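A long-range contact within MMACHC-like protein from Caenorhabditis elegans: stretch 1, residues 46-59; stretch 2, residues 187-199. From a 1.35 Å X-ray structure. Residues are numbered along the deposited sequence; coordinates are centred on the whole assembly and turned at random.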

# COMPACT_ATOMS: atom_id res chain seq x y z
N ALA A 46 1.43 11.83 15.02
CA ALA A 46 0.11 11.75 15.63
C ALA A 46 -0.92 12.53 14.78
O ALA A 46 -0.65 13.62 14.34
CB ALA A 46 0.15 12.29 17.05
N LEU A 47 -2.09 11.94 14.55
CA LEU A 47 -3.10 12.54 13.72
C LEU A 47 -4.13 13.28 14.57
O LEU A 47 -4.48 12.80 15.66
CB LEU A 47 -3.79 11.47 12.89
CG LEU A 47 -2.89 10.72 11.93
CD1 LEU A 47 -3.60 9.48 11.37
CD2 LEU A 47 -2.44 11.64 10.80
N PRO A 48 -4.63 14.43 14.08
CA PRO A 48 -5.45 15.33 14.90
C PRO A 48 -6.95 14.98 14.87
O PRO A 48 -7.77 15.79 14.46
CB PRO A 48 -5.19 16.69 14.25
CG PRO A 48 -5.01 16.37 12.82
CD PRO A 48 -4.23 15.08 12.81
N TYR A 49 -7.28 13.78 15.31
CA TYR A 49 -8.65 13.31 15.39
C TYR A 49 -8.85 12.60 16.70
O TYR A 49 -7.91 12.01 17.24
CB TYR A 49 -8.98 12.36 14.23
CG TYR A 49 -8.72 12.96 12.89
CD1 TYR A 49 -9.66 13.79 12.29
CD2 TYR A 49 -7.53 12.75 12.23
CE1 TYR A 49 -9.40 14.40 11.09
CE2 TYR A 49 -7.27 13.32 11.02
CZ TYR A 49 -8.20 14.16 10.45
OH TYR A 49 -7.95 14.75 9.25
N ASP A 50 -10.09 12.59 17.18
CA ASP A 50 -10.43 11.81 18.38
C ASP A 50 -10.13 10.32 18.21
O ASP A 50 -10.18 9.78 17.09
CB ASP A 50 -11.92 11.99 18.75
CG ASP A 50 -12.25 13.43 19.18
OD1 ASP A 50 -11.33 14.21 19.50
OD2 ASP A 50 -13.46 13.78 19.17
N ASP A 51 -9.84 9.66 19.34
CA ASP A 51 -9.42 8.24 19.34
C ASP A 51 -10.38 7.33 18.57
O ASP A 51 -9.94 6.40 17.88
CB ASP A 51 -9.28 7.71 20.77
CG ASP A 51 -8.07 8.26 21.49
OD1 ASP A 51 -7.17 8.81 20.86
OD2 ASP A 51 -8.02 8.11 22.73
N SER A 52 -11.67 7.54 18.72
CA SER A 52 -12.64 6.61 18.16
C SER A 52 -12.97 6.90 16.66
O SER A 52 -13.81 6.23 16.09
CB SER A 52 -13.91 6.62 18.98
OG SER A 52 -14.56 7.88 18.89
N THR A 53 -12.32 7.90 16.06
CA THR A 53 -12.57 8.26 14.68
C THR A 53 -12.30 7.06 13.75
O THR A 53 -11.24 6.43 13.84
CB THR A 53 -11.69 9.44 14.25
OG1 THR A 53 -11.94 10.56 15.11
CG2 THR A 53 -11.93 9.86 12.81
N MET A 54 -13.26 6.78 12.88
CA MET A 54 -13.13 5.71 11.89
C MET A 54 -12.13 6.06 10.78
O MET A 54 -12.16 7.16 10.23
CB MET A 54 -14.49 5.45 11.25
CG MET A 54 -14.48 4.40 10.16
SD MET A 54 -16.04 4.37 9.26
CE MET A 54 -15.63 3.30 7.88
N ALA A 55 -11.28 5.08 10.46
CA ALA A 55 -10.43 5.14 9.28
C ALA A 55 -10.52 3.83 8.51
O ALA A 55 -10.77 2.76 9.09
CB ALA A 55 -8.99 5.42 9.68
N LEU A 56 -10.25 3.92 7.20
CA LEU A 56 -10.12 2.75 6.32
C LEU A 56 -8.79 2.78 5.62
O LEU A 56 -8.46 3.74 4.94
CB LEU A 56 -11.23 2.71 5.26
CG LEU A 56 -12.63 2.39 5.75
CD1 LEU A 56 -13.61 2.57 4.59
CD2 LEU A 56 -12.70 0.96 6.26
N LEU A 57 -8.05 1.70 5.78
CA LEU A 57 -6.82 1.48 5.04
C LEU A 57 -7.14 0.71 3.76
O LEU A 57 -7.69 -0.37 3.82
CB LEU A 57 -5.86 0.66 5.92
CG LEU A 57 -4.56 0.19 5.27
CD1 LEU A 57 -3.69 1.37 4.87
CD2 LEU A 57 -3.82 -0.77 6.18
N ILE A 58 -6.67 1.25 2.63
CA ILE A 58 -6.85 0.63 1.32
C ILE A 58 -5.48 0.15 0.85
O ILE A 58 -4.50 0.92 0.83
CB ILE A 58 -7.42 1.63 0.29
CG1 ILE A 58 -8.82 2.15 0.76
CG2 ILE A 58 -7.50 0.96 -1.06
CD1 ILE A 58 -9.37 3.32 -0.04
N LEU A 59 -5.39 -1.13 0.53
CA LEU A 59 -4.17 -1.68 -0.04
C LEU A 59 -4.45 -2.32 -1.38
O LEU A 59 -5.62 -2.64 -1.71
CB LEU A 59 -3.49 -2.63 0.92
CG LEU A 59 -4.17 -3.86 1.39
CD1 LEU A 59 -4.04 -4.96 0.36
CD2 LEU A 59 -3.56 -4.34 2.73
N ARG A 187 -1.89 1.79 -0.12
CA ARG A 187 -2.22 2.86 -1.08
C ARG A 187 -2.76 4.11 -0.41
O ARG A 187 -2.25 5.21 -0.66
CB ARG A 187 -3.18 2.35 -2.18
CG ARG A 187 -2.55 1.27 -3.06
CD ARG A 187 -1.36 1.80 -3.84
NE ARG A 187 -0.73 0.78 -4.67
CZ ARG A 187 0.44 0.95 -5.27
NH1 ARG A 187 1.02 2.15 -5.28
NH2 ARG A 187 1.02 -0.08 -5.89
N SER A 188 -3.84 4.00 0.35
CA SER A 188 -4.50 5.19 0.88
C SER A 188 -5.16 4.89 2.21
O SER A 188 -5.50 3.75 2.51
CB SER A 188 -5.58 5.74 -0.10
OG SER A 188 -5.04 6.03 -1.38
N VAL A 189 -5.34 5.94 3.00
CA VAL A 189 -6.17 5.88 4.17
C VAL A 189 -7.25 6.95 4.05
O VAL A 189 -6.96 8.10 3.72
CB VAL A 189 -5.36 6.10 5.46
CG1 VAL A 189 -6.29 6.36 6.64
CG2 VAL A 189 -4.45 4.90 5.75
N LEU A 190 -8.48 6.53 4.27
CA LEU A 190 -9.64 7.42 4.36
C LEU A 190 -9.98 7.65 5.81
O LEU A 190 -10.06 6.69 6.58
CB LEU A 190 -10.83 6.80 3.66
CG LEU A 190 -10.65 6.32 2.23
CD1 LEU A 190 -11.92 5.66 1.74
CD2 LEU A 190 -10.23 7.40 1.31
N ILE A 191 -10.11 8.90 6.20
CA ILE A 191 -10.46 9.24 7.58
C ILE A 191 -11.81 9.94 7.57
O ILE A 191 -12.03 10.83 6.77
CB ILE A 191 -9.40 10.16 8.21
CG1 ILE A 191 -8.00 9.49 8.12
CG2 ILE A 191 -9.75 10.48 9.68
CD1 ILE A 191 -6.85 10.36 8.62
N PHE A 192 -12.71 9.52 8.46
CA PHE A 192 -14.09 10.02 8.53
C PHE A 192 -14.32 10.76 9.85
O PHE A 192 -14.70 10.15 10.85
CB PHE A 192 -15.05 8.87 8.39
CG PHE A 192 -14.89 8.12 7.09
CD1 PHE A 192 -15.57 8.51 5.96
CD2 PHE A 192 -14.01 7.04 7.00
CE1 PHE A 192 -15.37 7.85 4.76
CE2 PHE A 192 -13.82 6.39 5.78
CZ PHE A 192 -14.50 6.80 4.68
N PRO A 193 -14.05 12.08 9.87
CA PRO A 193 -14.00 12.77 11.15
C PRO A 193 -15.31 12.77 11.93
O PRO A 193 -15.28 12.95 13.15
CB PRO A 193 -13.61 14.21 10.76
CG PRO A 193 -12.92 14.07 9.46
CD PRO A 193 -13.61 12.94 8.76
N ASN A 194 -16.44 12.59 11.24
CA ASN A 194 -17.75 12.60 11.90
C ASN A 194 -18.28 11.21 12.26
O ASN A 194 -19.40 11.10 12.75
CB ASN A 194 -18.79 13.33 11.03
CG ASN A 194 -18.42 14.78 10.78
OD1 ASN A 194 -18.57 15.29 9.66
ND2 ASN A 194 -17.92 15.45 11.80
N VAL A 195 -17.46 10.17 12.05
CA VAL A 195 -17.90 8.81 12.30
C VAL A 195 -17.05 8.20 13.42
O VAL A 195 -15.84 8.07 13.28
CB VAL A 195 -17.81 7.93 11.03
CG1 VAL A 195 -18.27 6.53 11.35
CG2 VAL A 195 -18.63 8.54 9.90
N LYS A 196 -17.70 7.86 14.52
CA LYS A 196 -17.03 7.33 15.70
C LYS A 196 -17.42 5.85 15.91
O LYS A 196 -18.60 5.48 15.84
CB LYS A 196 -17.39 8.15 16.94
CG LYS A 196 -17.22 9.65 16.77
CD LYS A 196 -15.80 10.04 16.45
CE LYS A 196 -15.66 11.55 16.25
NZ LYS A 196 -16.02 12.31 17.48
N ILE A 197 -16.40 5.02 16.14
CA ILE A 197 -16.55 3.58 16.25
C ILE A 197 -15.84 3.07 17.52
O ILE A 197 -15.02 2.15 17.47
CB ILE A 197 -16.04 2.85 14.95
CG1 ILE A 197 -14.62 3.30 14.60
CG2 ILE A 197 -16.99 3.12 13.77
CD1 ILE A 197 -13.90 2.35 13.62
N PRO A 198 -16.16 3.66 18.67
CA PRO A 198 -15.44 3.30 19.92
C PRO A 198 -15.53 1.81 20.30
O PRO A 198 -14.62 1.28 20.94
CB PRO A 198 -16.12 4.15 20.97
CG PRO A 198 -17.51 4.36 20.42
CD PRO A 198 -17.28 4.57 18.95
N GLU A 199 -16.59 1.13 19.87
CA GLU A 199 -16.81 -0.27 20.22
C GLU A 199 -16.04 -1.23 19.31
O GLU A 199 -16.01 -2.43 19.57
CB GLU A 199 -18.32 -0.61 20.19
CG GLU A 199 -18.99 -0.52 18.79
CD GLU A 199 -19.62 0.86 18.50
OE1 GLU A 199 -20.88 0.96 18.47
OE2 GLU A 199 -18.86 1.82 18.26
O HOH W 1 -12.74 12.95 14.44

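The strand that starts at Thr 53 and the strand through Arg 187 to Ile 191 run antiparallel, joined by a ladder of backbone hydrogen bonds; 1077 Å² is buried between the stretches. Leu 56 N donates to Leu 190 O (2.8 Å) and Leu 190 N returns a bond to Leu 56 O (2.9 Å); further along, Ile 58 N reaches Ser 188 O (2.8 Å). Where the second stretch turns at Pro 193 and Asn 194, the first stays in touch on both sides of the corner: Phe 192 N donates to Met 54 O (3.0 Å), while Met 54 N donates to Val 195 O (2.9 Å).

On the face of Met 54, Leu 56 and Ile 58, the long, unbranched methionine, all-trans, lays its SD 3.7 Å from Val 195 CG1 and 4.0 Å from Phe 192 CD2. Leu 56 CD1 lies 4.0 Å from Phe 192 CE2, and Ile 58 CD1 packs against Leu 190 CD1 (3.9 Å). On the other face, branched Thr 53 suits the corner: its CG2 fills a hollow, 3.4 Å from Phe 192 O and 3.9 Å from both Pro 193 CA and Ile 191 CG2, while its OG1 accepts a hydrogen bond from a water that also donates to Pro 193 O. Ala 55 CA lies 4.4 Å from Ile 191 CA, as befits a non-hydrogen-bonded pair. The bulkier Ile 191 reaches the loop, where its CG2 sits squarely over the Tyr 49 ring, 3.9 Å from the centroid. At the more exposed margin, Lys 196 NZ forms a long salt bridge with Asp 50 OD2 (3.4 Å).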